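Local atomic coordinates of ORF115 (WSSV285) (Wsv230) (Shrimp white spot syndrome virus, PDB entry 2ZUG), a protein that probably acts as a dimeric DNA mimic that binds histones and thereby disrupts nucleosome assembly. Residues Phe10-Asp15 with Tyr43-Lys48; Glu22-Phe27 with Glu60-Leu65. One frame throughout, in Å; residues are numbered along the deposited sequence.

After strand 4-6, which pairs with 53-55, the chain enters strand 10-13, turns through helix 20-25 and strand 30-35, and returns along strand 42-47, where contact 1 closes a loop between neighbouring strands of the four-stranded sheet. Contact 2 starts within that loop, at residues 22-27, and closes a second one when helix 58-66 arrives beside helix 20-25. The segments alternate and the loops cross, as the interleaved halves of a ferredoxin-like fold require. The centres of contacts 1 and 2 lie about 11 Å apart. Met24 joins them: its CE packs against Val45 CG1 and Phe10 CZ, while Leu12 CD2 approaches Leu62 CD2, so the helix pair rests on the sheet.

Contact 1 (Phe10-Asp15 with Tyr43-Lys48); sequences FLLVGD and YMVCLK
Phe10-Val13 and Tyr43-Leu47 run antiparallel, their axes at 147° and 4.6 Å apart at closest approach. Phe10 pairs with Val45 and Leu12 with Tyr43 as hydrogen-bonded pairs, each making two reciprocal bonds; Val45 N to Phe10 O is 2.8 Å and Phe10 N to Val45 O 3.0 Å. Between them, Leu11 and Met44 form a non-hydrogen-bonded pair, and Leu11 CA also makes a CA-H...O contact of 3.2 Å with Tyr43 O. Phe10, Leu12, Tyr43 and Val45 share one face of the sheet. There Phe10 carries CG between its backbone N and carbonyl carbon (chi1 64°), which turns the ring so that one face lies under Val45. Val45 CB sits over that face, offset toward the rim, in a CH-pi contact 3.8 Å from the centroid, with CG1 near CZ and CG2 near CE1. CG2 also meets Leu12 CG at 3.9 Å, so this valine bridges two residues of the neighbouring strand. Leu47 CD2 adds a looser apolar contact to Phe10 CE2. On the other face Leu11 and the selenomethionine Met44 lie side by side, Leu11 CD2 being 3.6 Å from Met44 CG. Helix 20-25 covers the Phe10 face, Tyr20 touching Leu12, whereas the Leu11 face meets the second subunit, with Met44 packing on Met44 of that chain. In this central pair of the ferredoxin-like sheet the side chains that meet do so through apolar atoms, and four main-chain bonds join the strands, while the backbones of Leu11 and Met44 bond outward to Gln74 and Arg34 in the flanking strands; one face thus serves the helix-covered core and the other the dimer interface.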
loop_
_atom_site.group_PDB
_atom_site.type_symbol
_atom_site.label_atom_id
_atom_site.label_comp_id
_atom_site.label_asym_id
_atom_site.label_seq_id
_atom_site.Cartn_x
_atom_site.Cartn_y
_atom_site.Cartn_z
ATOM N N PHE A 10 -5.303 -3.253 5.070
ATOM C CA PHE A 10 -5.999 -2.198 5.772
ATOM C C PHE A 10 -5.008 -1.212 6.342
ATOM O O PHE A 10 -3.810 -1.367 6.156
ATOM C CB PHE A 10 -6.841 -2.822 6.888
ATOM C CG PHE A 10 -6.007 -3.525 7.955
ATOM C CD1 PHE A 10 -5.308 -2.789 8.910
ATOM C CD2 PHE A 10 -5.888 -4.920 7.971
ATOM C CE1 PHE A 10 -4.512 -3.425 9.849
ATOM C CE2 PHE A 10 -5.084 -5.572 8.918
ATOM C CZ PHE A 10 -4.402 -4.827 9.852
ATOM N N LEU A 11 -5.508 -0.214 7.060
ATOM C CA LEU A 11 -4.619 0.785 7.621
ATOM C C LEU A 11 -4.703 0.910 9.129
ATOM O O LEU A 11 -5.710 0.580 9.744
ATOM C CB LEU A 11 -4.922 2.159 7.019
ATOM C CG LEU A 11 -5.094 2.311 5.510
ATOM C CD1 LEU A 11 -5.650 3.693 5.243
ATOM C CD2 LEU A 11 -3.767 2.070 4.789
ATOM N N LEU A 12 -3.615 1.411 9.700
ATOM C CA LEU A 12 -3.500 1.665 11.122
ATOM C C LEU A 12 -3.336 3.172 11.240
ATOM O O LEU A 12 -2.380 3.741 10.722
ATOM C CB LEU A 12 -2.246 1.022 11.716
ATOM C CG LEU A 12 -2.179 -0.485 11.899
ATOM C CD1 LEU A 12 -0.916 -0.802 12.620
ATOM C CD2 LEU A 12 -3.361 -0.987 12.662
ATOM N N VAL A 13 -4.253 3.826 11.933
ATOM C CA VAL A 13 -4.155 5.261 12.077
ATOM C C VAL A 13 -4.065 5.582 13.537
ATOM O O VAL A 13 -4.950 5.204 14.291
ATOM C CB VAL A 13 -5.394 5.946 11.515
ATOM C CG1 VAL A 13 -5.044 7.374 11.169
ATOM C CG2 VAL A 13 -5.931 5.171 10.293
ATOM N N GLY A 14 -3.010 6.278 13.939
ATOM C CA GLY A 14 -2.889 6.609 15.342
ATOM C C GLY A 14 -1.925 7.740 15.576
ATOM O O GLY A 14 -1.127 8.053 14.697
ATOM N N ASP A 15 -1.995 8.347 16.762
ATOM C CA ASP A 15 -1.126 9.470 17.109
ATOM C C ASP A 15 0.212 9.004 17.630
ATOM O O ASP A 15 1.146 9.794 17.780
ATOM C CB ASP A 15 -1.800 10.378 18.142
ATOM C CG ASP A 15 -3.106 10.984 17.622
ATOM O OD1 ASP A 15 -3.242 11.131 16.369
ATOM O OD2 ASP A 15 -3.987 11.318 18.465
ATOM N N TYR A 43 -0.260 3.901 8.489
ATOM C CA TYR A 43 0.515 2.731 8.124
ATOM C C TYR A 43 -0.386 1.774 7.372
ATOM O O TYR A 43 -1.529 1.489 7.774
ATOM C CB TYR A 43 1.047 2.013 9.334
ATOM C CG TYR A 43 2.384 2.476 9.759
ATOM C CD1 TYR A 43 2.552 3.702 10.391
ATOM C CD2 TYR A 43 3.491 1.671 9.569
ATOM C CE1 TYR A 43 3.813 4.114 10.838
ATOM C CE2 TYR A 43 4.750 2.065 10.004
ATOM C CZ TYR A 43 4.900 3.281 10.637
ATOM O OH TYR A 43 6.146 3.639 11.072
HETATM N N MSE A 44 0.133 1.289 6.255
HETATM C CA MSE A 44 -0.601 0.345 5.463
HETATM C C MSE A 44 -0.119 -1.012 5.939
HETATM O O MSE A 44 1.094 -1.227 6.179
HETATM C CB MSE A 44 -0.258 0.506 4.004
HETATM C CG MSE A 44 -0.386 1.932 3.480
HETATM SE SE MSE A 44 0.841 2.290 1.953
HETATM C CE MSE A 44 0.051 1.039 0.592
ATOM N N VAL A 45 -1.080 -1.913 6.100
ATOM C CA VAL A 45 -0.803 -3.269 6.510
ATOM C C VAL A 45 -1.284 -4.149 5.372
ATOM O O VAL A 45 -2.484 -4.215 5.080
ATOM C CB VAL A 45 -1.569 -3.624 7.802
ATOM C CG1 VAL A 45 -1.317 -5.081 8.190
ATOM C CG2 VAL A 45 -1.149 -2.686 8.901
ATOM N N CYS A 46 -0.335 -4.808 4.719
ATOM C CA CYS A 46 -0.659 -5.692 3.602
ATOM C C CYS A 46 -0.489 -7.153 4.137
ATOM O O CYS A 46 0.540 -7.499 4.723
ATOM C CB CYS A 46 0.259 -5.360 2.358
ATOM S SG CYS A 46 0.927 -3.558 2.135
ATOM N N LEU A 47 -1.522 -7.977 3.957
ATOM C CA LEU A 47 -1.547 -9.379 4.413
ATOM C C LEU A 47 -0.949 -10.450 3.483
ATOM O O LEU A 47 -0.957 -10.296 2.272
ATOM C CB LEU A 47 -2.988 -9.795 4.677
ATOM C CG LEU A 47 -3.776 -8.790 5.501
ATOM C CD1 LEU A 47 -5.228 -9.220 5.654
ATOM C CD2 LEU A 47 -3.109 -8.673 6.851
ATOM N N LYS A 48 -0.445 -11.547 4.048
ATOM C CA LYS A 48 0.075 -12.643 3.235
ATOM C C LYS A 48 -1.122 -13.235 2.469
ATOM O O LYS A 48 -2.256 -13.253 2.969
ATOM C CB LYS A 48 0.703 -13.736 4.116
ATOM C CG LYS A 48 2.123 -13.443 4.605
ATOM C CD LYS A 48 2.647 -14.502 5.603
ATOM C CE LYS A 48 4.044 -14.127 6.153
ATOM N NZ LYS A 48 4.517 -14.783 7.455
#

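Contact 2 (Glu22-Phe27 with Glu60-Leu65); sequences EVMKTF and EELRLL
Val23 of helix 20-25 meets Leu62 and Leu65 of helix 58-66, bringing together the two helices that cover one face of the sheet in this ferredoxin-like fold. The interface between them is apolar, with no hydrogen bond from one segment to the other. Val23 is its centre: with CG1 anti to the backbone N (chi1 165°), that methyl touches both Leu65 CB, at 3.9 Å, and Leu62 CD1, at 4.0 Å. Its other branch, CG2, lies against the main chain of Leu65, nearest the carbonyl O. Deeper toward the sheet, SE of the selenomethionine Met24 makes a looser contact with the same Leu62 CD1, 4.5 Å away. The aromatic contribution comes from Phe27, in the loop that follows, whose ring presents its edge to Leu65: CZ lies 4.0 Å from CD1, which sits near the ring plane. The ring also meets that of Phe53 at about 55°, and Leu55 touches both Phe27 and Leu62, so strand 53-55 flanks the helix pair. Among the polar groups, Glu22 pairs with Arg19 and Glu61 with Gly57 N. Val23 O receives two donors from one residue, Thr26 N at 3.1 Å and Thr26 OG1 at 2.8 Å.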
loop_
_atom_site.group_PDB
_atom_site.type_symbol
_atom_site.label_atom_id
_atom_site.label_comp_id
_atom_site.label_asym_id
_atom_site.label_seq_id
_atom_site.Cartn_x
_atom_site.Cartn_y
_atom_site.Cartn_z
ATOM N N GLU A 22 6.980 -2.963 14.691
ATOM C CA GLU A 22 7.479 -3.966 15.626
ATOM C C GLU A 22 6.350 -4.888 16.101
ATOM O O GLU A 22 6.499 -6.102 16.103
ATOM C CB GLU A 22 8.128 -3.193 16.768
ATOM C CG GLU A 22 8.318 -3.882 18.082
ATOM C CD GLU A 22 8.773 -2.871 19.151
ATOM O OE1 GLU A 22 8.596 -1.627 18.923
ATOM O OE2 GLU A 22 9.291 -3.324 20.206
ATOM N N VAL A 23 5.216 -4.313 16.476
ATOM C CA VAL A 23 4.074 -5.100 16.893
ATOM C C VAL A 23 3.531 -5.936 15.749
ATOM O O VAL A 23 3.227 -7.101 15.944
ATOM C CB VAL A 23 2.957 -4.181 17.455
ATOM C CG1 VAL A 23 1.619 -4.908 17.572
ATOM C CG2 VAL A 23 3.380 -3.682 18.812
HETATM N N MSE A 24 3.406 -5.369 14.552
HETATM C CA MSE A 24 2.883 -6.137 13.418
HETATM C C MSE A 24 3.766 -7.297 12.957
HETATM O O MSE A 24 3.278 -8.237 12.339
HETATM C CB MSE A 24 2.583 -5.226 12.240
HETATM C CG MSE A 24 1.484 -4.240 12.516
HETATM SE SE MSE A 24 -0.172 -5.043 13.155
HETATM C CE MSE A 24 -1.070 -5.471 11.484
ATOM N N LYS A 25 5.058 -7.233 13.243
ATOM C CA LYS A 25 5.918 -8.340 12.886
ATOM C C LYS A 25 5.490 -9.623 13.619
ATOM O O LYS A 25 5.737 -10.717 13.125
ATOM C CB LYS A 25 7.367 -8.070 13.263
ATOM C CG LYS A 25 8.164 -7.275 12.279
ATOM C CD LYS A 25 9.466 -6.839 12.966
ATOM C CE LYS A 25 10.070 -5.547 12.366
ATOM N NZ LYS A 25 10.893 -4.850 13.417
ATOM N N THR A 26 4.865 -9.524 14.792
ATOM C CA THR A 26 4.512 -10.752 15.488
ATOM C C THR A 26 3.346 -11.495 14.916
ATOM O O THR A 26 3.057 -12.604 15.363
ATOM C CB THR A 26 4.218 -10.559 16.959
ATOM O OG1 THR A 26 3.139 -9.626 17.101
ATOM C CG2 THR A 26 5.475 -10.129 17.713
ATOM N N PHE A 27 2.666 -10.906 13.936
ATOM C CA PHE A 27 1.549 -11.606 13.299
ATOM C C PHE A 27 1.969 -12.220 11.952
ATOM O O PHE A 27 2.289 -11.509 10.991
ATOM C CB PHE A 27 0.363 -10.675 13.136
ATOM C CG PHE A 27 -0.132 -10.105 14.428
ATOM C CD1 PHE A 27 0.450 -8.956 14.968
ATOM C CD2 PHE A 27 -1.189 -10.711 15.112
ATOM C CE1 PHE A 27 -0.015 -8.413 16.173
ATOM C CE2 PHE A 27 -1.663 -10.182 16.314
ATOM C CZ PHE A 27 -1.074 -9.029 16.846
ATOM N N GLU A 60 -8.771 -3.295 21.137
ATOM C CA GLU A 60 -8.216 -2.827 22.412
ATOM C C GLU A 60 -6.920 -3.569 22.668
ATOM O O GLU A 60 -5.966 -3.019 23.242
ATOM C CB GLU A 60 -9.188 -3.057 23.567
ATOM C CG GLU A 60 -10.637 -2.642 23.276
ATOM C CD GLU A 60 -11.370 -3.620 22.307
ATOM O OE1 GLU A 60 -12.618 -3.497 22.165
ATOM O OE2 GLU A 60 -10.706 -4.502 21.685
ATOM N N GLU A 61 -6.900 -4.823 22.223
ATOM C CA GLU A 61 -5.713 -5.653 22.339
ATOM C C GLU A 61 -4.547 -5.045 21.553
ATOM O O GLU A 61 -3.399 -5.031 22.012
ATOM C CB GLU A 61 -5.989 -7.036 21.802
ATOM C CG GLU A 61 -4.714 -7.707 21.446
ATOM C CD GLU A 61 -4.752 -9.193 21.646
ATOM O OE1 GLU A 61 -5.595 -9.883 21.006
ATOM O OE2 GLU A 61 -3.918 -9.666 22.452
ATOM N N LEU A 62 -4.852 -4.551 20.355
ATOM C CA LEU A 62 -3.850 -3.935 19.511
ATOM C C LEU A 62 -3.432 -2.619 20.130
ATOM O O LEU A 62 -2.246 -2.294 20.152
ATOM C CB LEU A 62 -4.418 -3.699 18.117
ATOM C CG LEU A 62 -3.481 -3.488 16.934
ATOM C CD1 LEU A 62 -2.281 -4.367 17.045
ATOM C CD2 LEU A 62 -4.219 -3.843 15.694
ATOM N N ARG A 63 -4.399 -1.863 20.650
ATOM C CA ARG A 63 -4.070 -0.573 21.261
ATOM C C ARG A 63 -3.105 -0.801 22.405
ATOM O O ARG A 63 -2.144 -0.053 22.627
ATOM C CB ARG A 63 -5.318 0.084 21.808
ATOM C CG ARG A 63 -6.310 0.502 20.782
ATOM C CD ARG A 63 -7.076 1.696 21.330
ATOM N NE ARG A 63 -8.080 2.230 20.413
ATOM C CZ ARG A 63 -9.029 1.501 19.832
ATOM N NH1 ARG A 63 -9.105 0.193 20.072
ATOM N NH2 ARG A 63 -9.899 2.079 19.005
ATOM N N LEU A 64 -3.390 -1.869 23.133
ATOM C CA LEU A 64 -2.588 -2.236 24.273
ATOM C C LEU A 64 -1.172 -2.628 23.889
ATOM O O LEU A 64 -0.225 -2.229 24.550
ATOM C CB LEU A 64 -3.273 -3.372 25.008
ATOM C CG LEU A 64 -2.558 -3.814 26.274
ATOM C CD1 LEU A 64 -2.118 -2.596 27.098
ATOM C CD2 LEU A 64 -3.499 -4.738 27.026
ATOM N N LEU A 65 -1.049 -3.424 22.830
ATOM C CA LEU A 65 0.243 -3.872 22.325
ATOM C C LEU A 65 1.045 -2.693 21.801
ATOM O O LEU A 65 2.260 -2.606 21.969
ATOM C CB LEU A 65 0.015 -4.838 21.178
ATOM C CG LEU A 65 0.013 -6.322 21.486
ATOM C CD1 LEU A 65 -0.466 -7.066 20.259
ATOM C CD2 LEU A 65 1.418 -6.763 21.897
#